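Local coordinates for protein peptidyl-prolyl cis-trans isomerase FKBP13, chloroplastic (Arabidopsis thaliana, PDB 1U79) that catalyses the cis-trans isomerization of peptidyl-proline bonds in the chloroplast thylakoid lumen and regulates accumulation of the Rieske protein, at residues K40-K45 against T90-P95; K68-G73 against F121-I126; P81-L84 against K88-L91. All coordinates share one frame; numbering follows the deposited sequence.

Contact 1. Residues K40-K45 against T90-P95; sequences KLENGK and TLRIPP
The Glu42 carboxylate meets the guanidinium of Arg92 at its edge, OE2 lying near the guanidinium plane, while the two flat groups are turned 62° against each other. This salt bridge joins a type I beta turn, Leu41 to Gly44, to strand 88-93 on the surface of the FKBP fold. It rests on one pairing, OE2 to NE at 3.3 Å, and the hydrogen bond within it is weak, with an N-H...O angle of 145°. Arg92 runs extended from CG to NE, CG anti to the backbone N (chi1 -179°), and its CD also nears OE2. Glu42 bends at chi2 and crosses the arginine chain at about a right angle. Leu120 touches both side chains from strand 119-128, which pairs with strand 32-40 and with strand 88-93; the ion pair thus spans that intervening strand from the turn between strands 32-40 and 46-49. Gly44 N to Leu41 O at 3.1 Å closes the turn, and Leu41 N to Lys45 O at 2.8 Å pairs the hairpin arms beside it. An Asx turn completes it: Lys45 N donates to Asn43 OD1 at 3.1 Å, approaching from above the amide plane.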
loop_
_atom_site.group_PDB
_atom_site.type_symbol
_atom_site.label_atom_id
_atom_site.label_comp_id
_atom_site.label_asym_id
_atom_site.label_seq_id
_atom_site.Cartn_x
_atom_site.Cartn_y
_atom_site.Cartn_z
ATOM N N LYS A 40 2.927 -7.932 -3.653
ATOM C CA LYS A 40 2.998 -9.386 -3.747
ATOM C C LYS A 40 1.878 -10.053 -2.970
ATOM O O LYS A 40 1.332 -9.486 -2.009
ATOM C CB LYS A 40 4.303 -9.914 -3.158
ATOM C CG LYS A 40 5.586 -9.268 -3.624
ATOM C CD LYS A 40 6.730 -9.850 -2.785
ATOM C CE LYS A 40 8.090 -9.318 -3.198
ATOM N NZ LYS A 40 9.137 -9.784 -2.237
ATOM N N LEU A 41 1.560 -11.278 -3.372
ATOM C CA LEU A 41 0.547 -12.059 -2.686
ATOM C C LEU A 41 1.328 -12.768 -1.581
ATOM O O LEU A 41 2.556 -12.703 -1.555
ATOM C CB LEU A 41 -0.079 -13.084 -3.640
ATOM C CG LEU A 41 -0.840 -12.514 -4.842
ATOM C CD1 LEU A 41 -1.360 -13.664 -5.733
ATOM C CD2 LEU A 41 -2.001 -11.656 -4.339
ATOM N N GLU A 42 0.632 -13.454 -0.685
ATOM C CA GLU A 42 1.293 -14.143 0.419
ATOM C C GLU A 42 2.131 -15.359 0.048
ATOM O O GLU A 42 2.706 -16.007 0.924
ATOM C CB GLU A 42 0.260 -14.540 1.472
ATOM C CG GLU A 42 -0.146 -13.411 2.392
ATOM C CD GLU A 42 0.962 -13.014 3.355
ATOM O OE1 GLU A 42 1.928 -13.794 3.516
ATOM O OE2 GLU A 42 0.858 -11.925 3.961
ATOM N N ASN A 43 2.215 -15.681 -1.236
ATOM C CA ASN A 43 3.017 -16.823 -1.645
ATOM C C ASN A 43 4.295 -16.305 -2.295
ATOM O O ASN A 43 5.123 -17.076 -2.777
ATOM C CB ASN A 43 2.229 -17.710 -2.616
ATOM C CG ASN A 43 1.930 -17.021 -3.927
ATOM O OD1 ASN A 43 1.892 -15.797 -4.002
ATOM N ND2 ASN A 43 1.703 -17.804 -4.966
ATOM N N GLY A 44 4.446 -14.985 -2.295
ATOM C CA GLY A 44 5.631 -14.372 -2.869
ATOM C C GLY A 44 5.476 -13.905 -4.300
ATOM O O GLY A 44 6.375 -13.278 -4.844
ATOM N N LYS A 45 4.334 -14.201 -4.911
ATOM C CA LYS A 45 4.080 -13.814 -6.293
ATOM C C LYS A 45 3.892 -12.305 -6.415
ATOM O O LYS A 45 3.042 -11.723 -5.743
ATOM C CB LYS A 45 2.830 -14.539 -6.810
ATOM C CG LYS A 45 2.617 -14.484 -8.321
ATOM C CD LYS A 45 2.105 -13.133 -8.796
ATOM C CE LYS A 45 1.949 -13.111 -10.308
ATOM N NZ LYS A 45 1.071 -14.218 -10.779
ATOM N N THR A 90 6.450 -1.545 4.846
ATOM C CA THR A 90 5.853 -2.757 4.327
ATOM C C THR A 90 4.444 -2.749 4.887
ATOM O O THR A 90 4.239 -2.421 6.059
ATOM C CB THR A 90 6.599 -4.017 4.802
ATOM O OG1 THR A 90 7.935 -3.993 4.298
ATOM C CG2 THR A 90 5.912 -5.264 4.287
ATOM N N LEU A 91 3.470 -3.076 4.046
ATOM C CA LEU A 91 2.082 -3.105 4.479
ATOM C C LEU A 91 1.452 -4.461 4.217
ATOM O O LEU A 91 1.666 -5.056 3.154
ATOM C CB LEU A 91 1.249 -2.058 3.726
ATOM C CG LEU A 91 1.405 -0.554 3.945
ATOM C CD1 LEU A 91 0.481 0.156 2.949
ATOM C CD2 LEU A 91 1.035 -0.169 5.394
ATOM N N ARG A 92 0.681 -4.939 5.191
ATOM C CA ARG A 92 -0.056 -6.194 5.068
ATOM C C ARG A 92 -1.504 -5.738 5.087
ATOM O O ARG A 92 -1.987 -5.212 6.098
ATOM C CB ARG A 92 0.215 -7.133 6.240
ATOM C CG ARG A 92 -0.536 -8.456 6.124
ATOM C CD ARG A 92 0.148 -9.572 6.930
ATOM N NE ARG A 92 -0.560 -10.849 6.791
ATOM C CZ ARG A 92 -1.672 -11.139 7.455
ATOM N NH1 ARG A 92 -2.175 -10.253 8.292
ATOM N NH2 ARG A 92 -2.287 -12.293 7.280
ATOM N N ILE A 93 -2.197 -5.957 3.970
ATOM C CA ILE A 93 -3.566 -5.479 3.820
ATOM C C ILE A 93 -4.617 -6.568 3.710
ATOM O O ILE A 93 -4.608 -7.344 2.764
ATOM C CB ILE A 93 -3.677 -4.582 2.553
ATOM C CG1 ILE A 93 -2.594 -3.496 2.593
ATOM C CG2 ILE A 93 -5.083 -3.967 2.466
ATOM C CD1 ILE A 93 -2.602 -2.554 1.408
ATOM N N PRO A 94 -5.547 -6.631 4.676
ATOM C CA PRO A 94 -6.590 -7.659 4.618
ATOM C C PRO A 94 -7.443 -7.340 3.391
ATOM O O PRO A 94 -7.527 -6.187 2.988
ATOM C CB PRO A 94 -7.368 -7.450 5.918
ATOM C CG PRO A 94 -6.390 -6.788 6.826
ATOM C CD PRO A 94 -5.657 -5.833 5.906
ATOM N N PRO A 95 -8.092 -8.355 2.794
ATOM C CA PRO A 95 -8.935 -8.172 1.605
ATOM C C PRO A 95 -9.974 -7.063 1.739
ATOM O O PRO A 95 -10.269 -6.372 0.772
ATOM C CB PRO A 95 -9.591 -9.538 1.432
ATOM C CG PRO A 95 -8.577 -10.470 2.001
ATOM C CD PRO A 95 -8.109 -9.759 3.235
#

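Contact 2. Residues K68-G73 against F121-I126; sequences KGWDQG and FDIEYI
Trp70 drives the NE1 edge of its indole into the face of Phe121, a T-shaped stack with centroids 4.4 Å apart and planes at 83°. NE1 sits over the centre of the phenyl ring, 3.5 Å from Phe121 CD1, and the six-membered part of the indole continues the contact through CZ2, 3.7 Å from Phe121 CD2. Ile123 works on a different surface of the same indole: its CD1 methyl lies over one face in a CH-pi contact, 3.9 Å from the centroid of the five-membered ring. Phe121 and Ile123 are alternate residues of one strand, and their side chains leave it on the same side, toward helix 68-75. In Phe121, chi1 of -74° directs the ring inward and chi2 of 90° turns its face to Trp70. With an alanine at Phe121, the NE1 edge would probably lose its pi surface and the indole would be freer to shift. Further out, Tyr37 and Phe59 also meet the indole, Phe47 meets Phe121, and Ile93 touches both rings. As in other FKBPs, where the tryptophan of this helix forms the floor of the proline-binding pocket, this cluster probably underlies the active site. No hydrogen bond joins the two segments, so their cohesion is apolar and aromatic, with the indole N-H directed at a phenyl pi cloud.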
loop_
_atom_site.group_PDB
_atom_site.type_symbol
_atom_site.label_atom_id
_atom_site.label_comp_id
_atom_site.label_asym_id
_atom_site.label_seq_id
_atom_site.Cartn_x
_atom_site.Cartn_y
_atom_site.Cartn_z
ATOM N N LYS A 68 -8.225 1.379 -0.001
ATOM C CA LYS A 68 -8.270 1.920 1.352
ATOM C C LYS A 68 -6.999 1.605 2.158
ATOM O O LYS A 68 -6.527 2.426 2.949
ATOM C CB LYS A 68 -9.515 1.383 2.065
ATOM C CG LYS A 68 -10.038 2.312 3.148
ATOM C CD LYS A 68 -11.445 1.927 3.580
ATOM C CE LYS A 68 -12.037 2.989 4.489
ATOM N NZ LYS A 68 -13.412 2.622 4.960
ATOM N N GLY A 69 -6.445 0.416 1.957
ATOM C CA GLY A 69 -5.233 0.037 2.665
ATOM C C GLY A 69 -4.061 0.961 2.376
ATOM O O GLY A 69 -3.179 1.138 3.226
ATOM N N TRP A 70 -4.030 1.545 1.177
ATOM C CA TRP A 70 -2.947 2.455 0.819
ATOM C C TRP A 70 -3.213 3.815 1.460
ATOM O O TRP A 70 -2.311 4.433 2.021
ATOM C CB TRP A 70 -2.827 2.592 -0.705
ATOM C CG TRP A 70 -1.798 1.668 -1.336
ATOM C CD1 TRP A 70 -1.646 0.324 -1.122
ATOM C CD2 TRP A 70 -0.803 2.037 -2.294
ATOM N NE1 TRP A 70 -0.613 -0.165 -1.892
ATOM C CE2 TRP A 70 -0.079 0.867 -2.622
ATOM C CE3 TRP A 70 -0.449 3.249 -2.908
ATOM C CZ2 TRP A 70 0.980 0.874 -3.540
ATOM C CZ3 TRP A 70 0.599 3.258 -3.818
ATOM C CH2 TRP A 70 1.305 2.072 -4.126
ATOM N N ASP A 71 -4.456 4.278 1.395
ATOM C CA ASP A 71 -4.791 5.561 2.004
ATOM C C ASP A 71 -4.505 5.523 3.500
ATOM O O ASP A 71 -3.773 6.375 4.023
ATOM C CB ASP A 71 -6.258 5.924 1.756
ATOM C CG ASP A 71 -6.471 6.629 0.415
ATOM O OD1 ASP A 71 -5.490 7.109 -0.171
ATOM O OD2 ASP A 71 -7.624 6.720 -0.047
ATOM N N GLN A 72 -5.053 4.520 4.180
ATOM C CA GLN A 72 -4.853 4.376 5.614
ATOM C C GLN A 72 -3.412 3.987 5.937
ATOM O O GLN A 72 -2.838 4.474 6.908
ATOM C CB GLN A 72 -5.803 3.321 6.196
ATOM C CG GLN A 72 -7.275 3.555 5.876
ATOM C CD GLN A 72 -8.189 2.525 6.530
ATOM O OE1 GLN A 72 -7.731 1.515 7.062
ATOM N NE2 GLN A 72 -9.490 2.777 6.484
ATOM N N GLY A 73 -2.835 3.126 5.104
ATOM C CA GLY A 73 -1.479 2.657 5.324
ATOM C C GLY A 73 -0.382 3.682 5.126
ATOM O O GLY A 73 0.709 3.527 5.671
ATOM N N PHE A 121 2.659 -5.048 0.410
ATOM C CA PHE A 121 3.308 -4.035 -0.411
ATOM C C PHE A 121 4.544 -3.513 0.292
ATOM O O PHE A 121 4.578 -3.410 1.525
ATOM C CB PHE A 121 2.412 -2.821 -0.676
ATOM C CG PHE A 121 1.296 -3.060 -1.659
ATOM C CD1 PHE A 121 0.046 -3.498 -1.225
ATOM C CD2 PHE A 121 1.481 -2.791 -3.015
ATOM C CE1 PHE A 121 -1.009 -3.660 -2.122
ATOM C CE2 PHE A 121 0.433 -2.952 -3.923
ATOM C CZ PHE A 121 -0.814 -3.385 -3.476
ATOM N N ASP A 122 5.565 -3.218 -0.499
ATOM C CA ASP A 122 6.772 -2.594 0.011
ATOM C C ASP A 122 6.566 -1.225 -0.613
ATOM O O ASP A 122 6.530 -1.096 -1.838
ATOM C CB ASP A 122 8.027 -3.266 -0.539
ATOM C CG ASP A 122 8.751 -4.082 0.515
ATOM O OD1 ASP A 122 8.092 -4.528 1.479
ATOM O OD2 ASP A 122 9.977 -4.287 0.379
ATOM N N ILE A 123 6.365 -0.214 0.223
ATOM C CA ILE A 123 6.125 1.124 -0.287
ATOM C C ILE A 123 7.268 2.086 -0.004
ATOM O O ILE A 123 7.767 2.175 1.123
ATOM C CB ILE A 123 4.821 1.712 0.304
ATOM C CG1 ILE A 123 3.645 0.788 -0.037
ATOM C CG2 ILE A 123 4.583 3.120 -0.246
ATOM C CD1 ILE A 123 2.288 1.352 0.284
ATOM N N GLU A 124 7.678 2.797 -1.048
ATOM C CA GLU A 124 8.722 3.792 -0.937
ATOM C C GLU A 124 8.070 5.136 -1.223
ATOM O O GLU A 124 7.802 5.483 -2.376
ATOM C CB GLU A 124 9.856 3.495 -1.921
ATOM C CG GLU A 124 10.720 2.335 -1.447
ATOM C CD GLU A 124 11.639 1.797 -2.510
ATOM O OE1 GLU A 124 12.454 2.567 -3.056
ATOM O OE2 GLU A 124 11.552 0.588 -2.795
ATOM N N TYR A 125 7.788 5.869 -0.149
ATOM C CA TYR A 125 7.165 7.188 -0.239
ATOM C C TYR A 125 8.267 8.189 -0.558
ATOM O O TYR A 125 9.023 8.607 0.325
ATOM C CB TYR A 125 6.492 7.540 1.095
ATOM C CG TYR A 125 5.884 8.929 1.155
ATOM C CD1 TYR A 125 5.794 9.614 2.368
ATOM C CD2 TYR A 125 5.416 9.568 0.000
ATOM C CE1 TYR A 125 5.263 10.903 2.435
ATOM C CE2 TYR A 125 4.879 10.857 0.055
ATOM C CZ TYR A 125 4.811 11.515 1.280
ATOM O OH TYR A 125 4.292 12.782 1.346
ATOM N N ILE A 126 8.371 8.554 -1.830
ATOM C CA ILE A 126 9.388 9.496 -2.289
ATOM C C ILE A 126 9.110 10.907 -1.789
ATOM O O ILE A 126 10.033 11.652 -1.454
ATOM C CB ILE A 126 9.452 9.522 -3.831
ATOM C CG1 ILE A 126 9.583 8.092 -4.359
ATOM C CG2 ILE A 126 10.655 10.359 -4.300
ATOM C CD1 ILE A 126 10.834 7.380 -3.874
#

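Contact 3. Residues P81-L84 against K88-L91; sequences PPML and KRTL
Arg89 grips the carbonyl of Pro81 end-on with both terminal nitrogens, which donate to the same oxygen. Of these hydrogen bonds, NH2 to Pro81 O is 2.9 Å long and comes nearly along the C=O axis, whereas NH1 to Pro81 O, at 3.0 Å, approaches from above the carbonyl plane. The oxygen lies in the guanidinium plane. NH2 also donates to Gly73 O, so the planar group is held on several N-H sides. Charge enters through NE, whose salt bridge to Asp18 probably balances the buried guanidinium. Van der Waals packing comes from Met83, whose CG lies over one guanidinium face, 3.5 Å from Arg89 NE. The two chains run alongside in opposite senses, with Met83 CE back beside Arg89 CB at 3.7 Å. The arginine bends at chi3 (-69°), turning its head toward the proline carbonyl, and Pro81 CG adds a looser touch at NH1. This is structural packing within the FKBP domain, holding the loop after helix 68-75 on the sheet. Arg89 ties that loop to the start of strand 88-93, between strands 15-18 and 119-128, with Gly73 linking in the helix and Met83 resting on Ile123 and Tyr125.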
loop_
_atom_site.group_PDB
_atom_site.type_symbol
_atom_site.label_atom_id
_atom_site.label_comp_id
_atom_site.label_asym_id
_atom_site.label_seq_id
_atom_site.Cartn_x
_atom_site.Cartn_y
_atom_site.Cartn_z
ATOM N N PRO A 81 0.586 5.080 12.306
ATOM C CA PRO A 81 1.125 6.426 12.123
ATOM C C PRO A 81 1.397 6.638 10.642
ATOM O O PRO A 81 1.586 5.682 9.896
ATOM C CB PRO A 81 2.413 6.399 12.937
ATOM C CG PRO A 81 2.877 4.997 12.746
ATOM C CD PRO A 81 1.603 4.181 12.880
ATOM N N PRO A 82 1.455 7.895 10.206
ATOM C CA PRO A 82 1.708 8.232 8.804
ATOM C C PRO A 82 3.121 7.910 8.376
ATOM O O PRO A 82 4.040 7.878 9.198
ATOM C CB PRO A 82 1.491 9.748 8.752
ATOM C CG PRO A 82 0.849 10.097 10.082
ATOM C CD PRO A 82 1.388 9.106 11.037
ATOM N N MET A 83 3.297 7.677 7.081
ATOM C CA MET A 83 4.632 7.463 6.561
ATOM C C MET A 83 5.219 8.864 6.475
ATOM O O MET A 83 4.476 9.850 6.421
ATOM C CB MET A 83 4.593 6.861 5.154
ATOM C CG MET A 83 4.449 5.360 5.117
ATOM S SD MET A 83 4.700 4.754 3.426
ATOM C CE MET A 83 6.461 4.813 3.323
ATOM N N LEU A 84 6.546 8.956 6.484
ATOM C CA LEU A 84 7.223 10.234 6.381
ATOM C C LEU A 84 7.960 10.220 5.058
ATOM O O LEU A 84 8.354 9.153 4.578
ATOM C CB LEU A 84 8.239 10.412 7.501
ATOM C CG LEU A 84 7.728 10.247 8.926
ATOM C CD1 LEU A 84 8.854 10.620 9.880
ATOM C CD2 LEU A 84 6.497 11.114 9.149
ATOM N N LYS A 88 10.363 3.924 3.930
ATOM C CA LYS A 88 10.083 2.654 3.256
ATOM C C LYS A 88 9.279 1.846 4.247
ATOM O O LYS A 88 9.742 1.559 5.354
ATOM C CB LYS A 88 11.357 1.894 2.906
ATOM C CG LYS A 88 11.090 0.521 2.288
ATOM C CD LYS A 88 12.400 -0.205 2.044
ATOM C CE LYS A 88 12.178 -1.552 1.384
ATOM N NZ LYS A 88 13.474 -2.254 1.227
ATOM N N ARG A 89 8.071 1.482 3.843
ATOM C CA ARG A 89 7.176 0.749 4.712
ATOM C C ARG A 89 6.607 -0.495 4.056
ATOM O O ARG A 89 6.325 -0.510 2.858
ATOM C CB ARG A 89 6.017 1.662 5.137
ATOM C CG ARG A 89 4.896 0.941 5.891
ATOM C CD ARG A 89 3.836 1.909 6.413
ATOM N NE ARG A 89 4.348 2.764 7.484
ATOM C CZ ARG A 89 3.607 3.632 8.160
ATOM N NH1 ARG A 89 4.159 4.362 9.125
ATOM N NH2 ARG A 89 2.315 3.780 7.866
ATOM N N THR A 90 6.450 -1.545 4.846
ATOM C CA THR A 90 5.853 -2.757 4.327
ATOM C C THR A 90 4.444 -2.749 4.887
ATOM O O THR A 90 4.239 -2.421 6.059
ATOM C CB THR A 90 6.599 -4.017 4.802
ATOM O OG1 THR A 90 7.935 -3.993 4.298
ATOM C CG2 THR A 90 5.912 -5.264 4.287
ATOM N N LEU A 91 3.470 -3.076 4.046
ATOM C CA LEU A 91 2.082 -3.105 4.479
ATOM C C LEU A 91 1.452 -4.461 4.217
ATOM O O LEU A 91 1.666 -5.056 3.154
ATOM C CB LEU A 91 1.249 -2.058 3.726
ATOM C CG LEU A 91 1.405 -0.554 3.945
ATOM C CD1 LEU A 91 0.481 0.156 2.949
ATOM C CD2 LEU A 91 1.035 -0.169 5.394
#

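From the N terminus, residues 40-45, at the end of strand 32-40, meet 90-95, where contact 1 closes its loop. Before that, helix 68-75 has opened contact 2, which closes only at 121-126, so contacts 1 and 2 cross along the chain. Contact 3, a short closure from 81-84 to 88-91, is nested inside the loop of contact 2 and ends on the same strand as contact 1, sharing Thr90 and Leu91. Strands 88-93 and 119-128 join all three: Leu91 N lies 2.8 Å from Phe121 O, and Ile123 N lies 2.7 Å from Arg89 O. The turn after strand 32-40, the helix and the loop before strand 88-93 all meet the same antiparallel sheet.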